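Local coordinates for ActII protein (PDB 2OPT) that probably binds operator DNA as a TetR-family transcriptional repressor of Streptomyces coelicolor and recognises actinorhodin and its biosynthetic precursor (S)-DNPA as ligands, at residues D9-T14 with A45-R50; D95-A100 with F141-A146. All blocks are in the same frame, centred on the assembly; numbering follows the deposited sequence.

Contact 1: residues D9-T14 with A45-R50; sequences DRIVVT and AHVGNR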
ATOM      1  N   ASP A   9      12.842 -25.802  10.159  1.00 30.96           N
ATOM      2  CA  ASP A   9      12.997 -25.581   8.716  1.00 32.22           C
ATOM      3  C   ASP A   9      12.111 -26.490   7.883  1.00 31.36           C
ATOM      4  O   ASP A   9      11.598 -26.047   6.849  1.00 32.52           O
ATOM      5  CB  ASP A   9      14.456 -25.725   8.241  1.00 33.92           C
ATOM      6  CG  ASP A   9      14.644 -25.306   6.729  1.00 37.20           C
ATOM      7  OD1 ASP A   9      14.229 -24.154   6.328  1.00 36.94           O
ATOM      8  OD2 ASP A   9      15.209 -26.152   5.951  1.00 41.92           O
ATOM      9  N   ARG A  10      11.976 -27.762   8.267  1.00 30.12           N
ATOM     10  CA  ARG A  10      11.261 -28.732   7.395  1.00 29.76           C
ATOM     11  C   ARG A  10       9.798 -28.326   7.461  1.00 28.15           C
ATOM     12  O   ARG A  10       9.039 -28.398   6.509  1.00 26.86           O
ATOM     13  CB  ARG A  10      11.428 -30.162   7.933  1.00 29.53           C
ATOM     14  CG  ARG A  10      10.419 -31.184   7.393  1.00 34.08           C
ATOM     15  CD  ARG A  10      10.442 -31.276   5.875  1.00 35.45           C
ATOM     16  NE  ARG A  10      11.765 -31.695   5.389  1.00 41.03           N
ATOM     17  CZ  ARG A  10      12.254 -31.387   4.184  1.00 42.79           C
ATOM     18  NH1 ARG A  10      13.463 -31.835   3.811  1.00 41.48           N
ATOM     19  NH2 ARG A  10      11.529 -30.636   3.360  1.00 41.21           N
ATOM     20  N   ILE A  11       9.396 -27.935   8.629  1.00 25.16           N
ATOM     21  CA  ILE A  11       8.030 -27.495   8.809  1.00 26.85           C
ATOM     22  C   ILE A  11       7.687 -26.276   7.931  1.00 26.02           C
ATOM     23  O   ILE A  11       6.633 -26.218   7.312  1.00 25.29           O
ATOM     24  CB  ILE A  11       7.765 -27.110  10.297  1.00 26.83           C
ATOM     25  CG1 ILE A  11       7.857 -28.337  11.264  1.00 26.96           C
ATOM     26  CG2 ILE A  11       6.343 -26.383  10.454  1.00 29.68           C
ATOM     27  CD1 ILE A  11       7.866 -27.882  12.859  1.00 26.67           C
ATOM     28  N   VAL A  12       8.537 -25.259   7.979  1.00 26.74           N
ATOM     29  CA  VAL A  12       8.300 -24.019   7.223  1.00 25.80           C
ATOM     30  C   VAL A  12       8.346 -24.234   5.736  1.00 26.68           C
ATOM     31  O   VAL A  12       7.565 -23.647   4.998  1.00 26.52           O
ATOM     32  CB  VAL A  12       9.244 -22.869   7.758  1.00 28.24           C
ATOM     33  CG1 VAL A  12       9.037 -21.574   6.975  1.00 29.26           C
ATOM     34  CG2 VAL A  12       8.869 -22.615   9.190  1.00 23.81           C
ATOM     35  N   VAL A  13       9.270 -25.073   5.274  1.00 24.80           N
ATOM     36  CA  VAL A  13       9.384 -25.321   3.897  1.00 26.78           C
ATOM     37  C   VAL A  13       8.082 -25.991   3.400  1.00 27.38           C
ATOM     38  O   VAL A  13       7.597 -25.650   2.353  1.00 27.89           O
ATOM     39  CB  VAL A  13      10.588 -26.274   3.638  1.00 27.31           C
ATOM     40  CG1 VAL A  13      10.524 -26.944   2.194  1.00 32.59           C
ATOM     41  CG2 VAL A  13      11.904 -25.547   3.825  1.00 28.65           C
ATOM     42  N   THR A  14       7.577 -26.977   4.156  1.00 27.33           N
ATOM     43  CA  THR A  14       6.334 -27.673   3.839  1.00 26.92           C
ATOM     44  C   THR A  14       5.191 -26.687   3.786  1.00 25.35           C
ATOM     45  O   THR A  14       4.397 -26.722   2.877  1.00 24.73           O
ATOM     46  CB  THR A  14       6.077 -28.752   4.933  1.00 28.57           C
ATOM     47  OG1 THR A  14       7.165 -29.692   4.891  1.00 28.36           O
ATOM     48  CG2 THR A  14       4.757 -29.504   4.706  1.00 31.25           C
ATOM     49  N   ALA A  45       5.120 -27.212  19.502  1.00 38.29           N
ATOM     50  CA  ALA A  45       6.436 -26.998  20.159  1.00 38.42           C
ATOM     51  C   ALA A  45       7.411 -26.207  19.256  1.00 37.43           C
ATOM     52  O   ALA A  45       8.173 -25.370  19.733  1.00 37.77           O
ATOM     53  CB  ALA A  45       7.051 -28.318  20.527  1.00 38.47           C
ATOM     54  N   HIS A  46       7.352 -26.464  17.947  1.00 36.45           N
ATOM     55  CA  HIS A  46       8.305 -25.930  16.971  1.00 36.65           C
ATOM     56  C   HIS A  46       7.937 -24.610  16.351  1.00 37.71           C
ATOM     57  O   HIS A  46       8.847 -23.787  16.052  1.00 38.66           O
ATOM     58  CB  HIS A  46       8.551 -26.921  15.821  1.00 37.11           C
ATOM     59  CG  HIS A  46       9.599 -27.943  16.127  1.00 35.90           C
ATOM     60  ND1 HIS A  46       9.296 -29.206  16.587  1.00 38.42           N
ATOM     61  CD2 HIS A  46      10.945 -27.858  16.118  1.00 36.51           C
ATOM     62  CE1 HIS A  46      10.417 -29.856  16.848  1.00 38.15           C
ATOM     63  NE2 HIS A  46      11.427 -29.063  16.560  1.00 37.06           N
ATOM     64  N   VAL A  47       6.651 -24.392  16.080  1.00 37.64           N
ATOM     65  CA  VAL A  47       6.315 -23.179  15.332  1.00 37.83           C
ATOM     66  C   VAL A  47       5.214 -22.354  15.898  1.00 39.81           C
ATOM     67  O   VAL A  47       4.965 -21.268  15.330  1.00 42.14           O
ATOM     68  CB  VAL A  47       6.023 -23.364  13.815  1.00 36.67           C
ATOM     69  CG1 VAL A  47       7.244 -23.971  13.068  1.00 34.81           C
ATOM     70  CG2 VAL A  47       4.762 -24.172  13.580  1.00 37.31           C
ATOM     71  N   GLY A  48       4.591 -22.793  16.999  1.00 39.04           N
ATOM     72  CA  GLY A  48       3.544 -21.983  17.647  1.00 39.79           C
ATOM     73  C   GLY A  48       2.230 -22.062  16.890  1.00 39.47           C
ATOM     74  O   GLY A  48       1.982 -23.048  16.202  1.00 38.99           O
ATOM     75  N   ASN A  49       1.395 -21.025  17.017  1.00 39.95           N
ATOM     76  CA  ASN A  49       0.091 -20.939  16.349  1.00 38.55           C
ATOM     77  C   ASN A  49       0.199 -20.518  14.893  1.00 37.67           C
ATOM     78  O   ASN A  49       1.305 -20.389  14.348  1.00 35.27           O
ATOM     79  CB  ASN A  49      -0.840 -20.002  17.130  1.00 41.06           C
ATOM     80  CG  ASN A  49      -0.346 -18.588  17.156  1.00 41.55           C
ATOM     81  OD1 ASN A  49       0.222 -18.098  16.193  1.00 41.47           O
ATOM     82  ND2 ASN A  49      -0.550 -17.917  18.270  1.00 46.37           N
ATOM     83  N   ARG A  50      -0.942 -20.345  14.223  1.00 37.77           N
ATOM     84  CA  ARG A  50      -0.904 -20.098  12.775  1.00 36.52           C
ATOM     85  C   ARG A  50      -0.247 -18.760  12.506  1.00 35.82           C
ATOM     86  O   ARG A  50       0.527 -18.617  11.581  1.00 34.92           O
ATOM     87  CB  ARG A  50      -2.314 -20.104  12.171  1.00 38.94           C
ATOM     88  CG  ARG A  50      -2.297 -20.085  10.661  1.00 37.96           C
ATOM     89  CD  ARG A  50      -3.709 -20.183  10.149  1.00 41.19           C
ATOM     90  NE  ARG A  50      -3.738 -20.155   8.687  1.00 39.28           N
ATOM     91  CZ  ARG A  50      -4.077 -19.079   7.989  1.00 39.19           C
ATOM     92  NH1 ARG A  50      -4.393 -17.924   8.594  1.00 35.18           N
ATOM     93  NH2 ARG A  50      -4.090 -19.161   6.696  1.00 38.23           N
TER
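I11 of helix 8-22 meets V47 of the segment 45-50 in an apolar contact. The two side chains reach toward each other tip to tip. Methyl CG2 of I11 lies 3.7 Å from CG1 of V47, and V47 CG2 stands a little farther from the same I11 methyl at 4.1 Å. CG2 of I11, anti to the backbone N, faces V47. The longer CG1-CD1 arm of I11 (chi1 -66°) lies beside both V47 and H46, with I11 CD1 4.0 Å from V47 CG1. V12 adds a looser touch, its CG2 4.4 Å from V47 CG1. The CA atoms of I11 and V47 are 8.0 Å apart, so side chains fill the gap between the backbones. With an alanine here in place of I11, V47 would probably lose its main partner from helix 8-22, and a gap would open beside its CG1 methyl.

The H46 side chain crosses that of I11 at about a right angle. Its ring is approached obliquely by I11 CD1, but this pair is modelled too close for its spacing to be trusted. The polar end of H46 turns to its own helix, where ND1 bonds to the carbonyl O of S42.

G48 leaves the helical path with positive phi, and N49 then takes the N-cap position of helix 50-61. L56 of that helix touches both V12 and V47, and M29 also packs on V47.

The contact packs helix 8-22 against helix 40-47, part of the predicted helix-turn-helix of this TetR-like protein. It is mainly aliphatic, and the polar end of H46 is engaged within its own helix, so the two segments are joined by van der Waals packing.

Contact 2: residues D95-A100 with F141-A146; sequences DLARIA and FVTAEA
Inside the C-terminal domain of this TetR-like protein, the short helix 96-100 packs on the long helix 128-150 through small side chains. A97 and T143 form the centre, with CA atoms 6.0 Å apart. The methyl of A97 faces the backbone of the other helix, its CB 4.0 Å from the carbonyl O of T143. This is van der Waals packing. The approach is answered from the other side: T143 CG2 lies 4.1 Å from the carbonyl O of A97.

OG1 of T143 sits beside the backbone N (chi1 -54°), which leaves CG2 anti to that N and points this methyl at helix 96-100. T143 CG2 also lies 4.3 Å from A100 CB. The hydroxyl OG1 bonds to the carbonyl O of S139, one turn back in its own helix. T143 therefore gives its apolar branch to the contact and its polar branch to helix 128-150. One turn on, CB of A146 meets CB of A97 at 4.3 Å.

The helix axes are inclined at 138°, nearer antiparallel than parallel, and are 9.4 Å apart at closest approach. In the TetR fold the DNA-binding domain sits on a helical ligand-binding and dimerisation domain, and helix 96-100 lies where the two meet. On its other faces I99 packs on L19, L54 and F58. Just before the helix, D95 OD2 bonds to L24 N. F90 of helix 75-92 packs against T143 and A146. E145 makes a salt bridge with R200 and a hydrogen bond to Y133 of the second subunit.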
ATOM      1  N   ASP A  95       0.122 -15.334  -2.581  1.00 36.58           N
ATOM      2  CA  ASP A  95      -0.570 -14.911  -1.369  1.00 36.95           C
ATOM      3  C   ASP A  95       0.402 -14.306  -0.361  1.00 37.20           C
ATOM      4  O   ASP A  95       0.035 -14.028   0.780  1.00 37.31           O
ATOM      5  CB  ASP A  95      -1.316 -16.089  -0.738  1.00 38.11           C
ATOM      6  CG  ASP A  95      -2.768 -16.156  -1.168  1.00 40.06           C
ATOM      7  OD1 ASP A  95      -3.241 -15.201  -1.819  1.00 41.74           O
ATOM      8  OD2 ASP A  95      -3.435 -17.163  -0.854  1.00 42.58           O
ATOM      9  N   LEU A  96       1.643 -14.104  -0.791  1.00 35.96           N
ATOM     10  CA  LEU A  96       2.730 -13.785   0.127  1.00 37.74           C
ATOM     11  C   LEU A  96       2.681 -12.321   0.552  1.00 37.77           C
ATOM     12  O   LEU A  96       2.970 -11.989   1.701  1.00 37.75           O
ATOM     13  CB  LEU A  96       4.084 -14.102  -0.512  1.00 36.36           C
ATOM     14  CG  LEU A  96       5.319 -13.845   0.352  1.00 41.15           C
ATOM     15  CD1 LEU A  96       5.304 -14.730   1.589  1.00 39.60           C
ATOM     16  CD2 LEU A  96       6.592 -14.060  -0.451  1.00 40.12           C
ATOM     17  N   ALA A  97       2.315 -11.451  -0.383  1.00 33.87           N
ATOM     18  CA  ALA A  97       2.112 -10.039  -0.079  1.00 36.74           C
ATOM     19  C   ALA A  97       0.986  -9.849   0.931  1.00 39.62           C
ATOM     20  O   ALA A  97       0.967  -8.869   1.676  1.00 39.58           O
ATOM     21  CB  ALA A  97       1.824  -9.259  -1.352  1.00 38.25           C
ATOM     22  N   ARG A  98       0.050 -10.792   0.951  1.00 41.48           N
ATOM     23  CA  ARG A  98      -1.056 -10.759   1.910  1.00 45.30           C
ATOM     24  C   ARG A  98      -0.497 -10.985   3.298  1.00 44.96           C
ATOM     25  O   ARG A  98      -0.927 -10.391   4.258  1.00 48.42           O
ATOM     26  CB  ARG A  98      -2.088 -11.846   1.597  1.00 46.49           C
ATOM     27  CG  ARG A  98      -3.287 -11.429   0.793  1.00 50.91           C
ATOM     28  CD  ARG A  98      -4.262 -12.620   0.618  1.00 52.70           C
ATOM     29  NE  ARG A  98      -5.014 -12.903   1.856  1.00 56.28           N
ATOM     30  CZ  ARG A  98      -5.891 -13.894   2.029  1.00 59.19           C
ATOM     31  NH1 ARG A  98      -6.174 -14.747   1.054  1.00 60.02           N
ATOM     32  NH2 ARG A  98      -6.504 -14.032   3.194  1.00 62.56           N
ATOM     33  N   ILE A  99       0.470 -11.874   3.415  1.00 42.78           N
ATOM     34  CA  ILE A  99       1.076 -12.131   4.719  1.00 42.30           C
ATOM     35  C   ILE A  99       1.970 -10.978   5.105  1.00 42.21           C
ATOM     36  O   ILE A  99       1.998 -10.563   6.261  1.00 41.92           O
ATOM     37  CB  ILE A  99       1.938 -13.419   4.613  1.00 41.41           C
ATOM     38  CG1 ILE A  99       1.063 -14.639   4.323  1.00 40.43           C
ATOM     39  CG2 ILE A  99       2.815 -13.626   5.824  1.00 40.16           C
ATOM     40  CD1 ILE A  99       1.892 -15.854   3.908  1.00 41.86           C
ATOM     41  N   ALA A 100       2.739 -10.490   4.122  1.00 41.37           N
ATOM     42  CA  ALA A 100       3.737  -9.443   4.325  1.00 42.54           C
ATOM     43  C   ALA A 100       3.174  -8.112   4.742  1.00 46.10           C
ATOM     44  O   ALA A 100       3.836  -7.368   5.437  1.00 47.36           O
ATOM     45  CB  ALA A 100       4.545  -9.246   3.067  1.00 42.15           C
ATOM     46  N   PHE A 141       5.772   0.322  -1.432  1.00 30.75           N
ATOM     47  CA  PHE A 141       5.347   0.483  -2.783  1.00 29.96           C
ATOM     48  C   PHE A 141       5.457  -0.856  -3.508  1.00 29.55           C
ATOM     49  O   PHE A 141       4.555  -1.257  -4.230  1.00 27.73           O
ATOM     50  CB  PHE A 141       6.293   1.506  -3.432  1.00 32.48           C
ATOM     51  CG  PHE A 141       6.368   1.390  -4.932  1.00 30.49           C
ATOM     52  CD1 PHE A 141       5.321   1.863  -5.732  1.00 33.16           C
ATOM     53  CD2 PHE A 141       7.466   0.780  -5.547  1.00 34.22           C
ATOM     54  CE1 PHE A 141       5.368   1.700  -7.157  1.00 33.25           C
ATOM     55  CE2 PHE A 141       7.519   0.646  -6.931  1.00 32.53           C
ATOM     56  CZ  PHE A 141       6.447   1.087  -7.728  1.00 32.97           C
ATOM     57  N   VAL A 142       6.594  -1.535  -3.343  1.00 28.61           N
ATOM     58  CA  VAL A 142       6.794  -2.837  -3.978  1.00 28.41           C
ATOM     59  C   VAL A 142       5.707  -3.847  -3.518  1.00 31.90           C
ATOM     60  O   VAL A 142       5.122  -4.580  -4.339  1.00 32.02           O
ATOM     61  CB  VAL A 142       8.170  -3.415  -3.664  1.00 29.05           C
ATOM     62  CG1 VAL A 142       8.241  -4.834  -4.119  1.00 28.17           C
ATOM     63  CG2 VAL A 142       9.274  -2.580  -4.298  1.00 25.33           C
ATOM     64  N   THR A 143       5.429  -3.863  -2.221  1.00 32.25           N
ATOM     65  CA  THR A 143       4.463  -4.783  -1.663  1.00 36.11           C
ATOM     66  C   THR A 143       3.041  -4.501  -2.167  1.00 38.47           C
ATOM     67  O   THR A 143       2.332  -5.450  -2.532  1.00 39.96           O
ATOM     68  CB  THR A 143       4.526  -4.769  -0.107  1.00 36.97           C
ATOM     69  OG1 THR A 143       5.881  -5.034   0.281  1.00 35.89           O
ATOM     70  CG2 THR A 143       3.580  -5.867   0.506  1.00 38.29           C
ATOM     71  N   ALA A 144       2.627  -3.222  -2.191  1.00 39.00           N
ATOM     72  CA  ALA A 144       1.316  -2.821  -2.755  1.00 41.00           C
ATOM     73  C   ALA A 144       1.167  -3.215  -4.208  1.00 41.96           C
ATOM     74  O   ALA A 144       0.138  -3.760  -4.617  1.00 43.61           O
ATOM     75  CB  ALA A 144       1.093  -1.291  -2.611  1.00 40.42           C
ATOM     76  N   GLU A 145       2.166  -2.889  -5.020  1.00 39.44           N
ATOM     77  CA  GLU A 145       2.129  -3.300  -6.432  1.00 40.84           C
ATOM     78  C   GLU A 145       1.934  -4.810  -6.566  1.00 40.77           C
ATOM     79  O   GLU A 145       1.114  -5.265  -7.337  1.00 42.78           O
ATOM     80  CB  GLU A 145       3.391  -2.878  -7.168  1.00 40.04           C
ATOM     81  CG  GLU A 145       3.483  -1.385  -7.500  1.00 44.30           C
ATOM     82  CD  GLU A 145       2.376  -0.904  -8.451  1.00 49.43           C
ATOM     83  OE1 GLU A 145       2.037  -1.648  -9.401  1.00 48.62           O
ATOM     84  OE2 GLU A 145       1.841   0.209  -8.247  1.00 51.90           O
ATOM     85  N   ALA A 146       2.700  -5.579  -5.805  1.00 41.56           N
ATOM     86  CA  ALA A 146       2.610  -7.033  -5.857  1.00 42.99           C
ATOM     87  C   ALA A 146       1.230  -7.493  -5.510  1.00 47.82           C
ATOM     88  O   ALA A 146       0.681  -8.344  -6.204  1.00 49.47           O
ATOM     89  CB  ALA A 146       3.630  -7.670  -4.894  1.00 43.89           C
TER

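In the fold
Contact 1 and contact 2 lie in series along the chain, the first in the N-terminal DNA-binding part and the second in the C-terminal domain. Their centres are 22 Å apart, and their nearest atoms come within about 7 Å without touching. Contact 1 is peripheral, its centre about 22 Å from the centre of the chain; the centre of contact 2 is only about 4 Å from it. Helices 8-22 and 50-61 link them, since both pack against helix 96-100. This is a plausible path for coupling the ligand-binding domain to the DNA-binding helices, as in other TetR relatives. The structure is the apo form, so neither contact is tied here to a bound ligand.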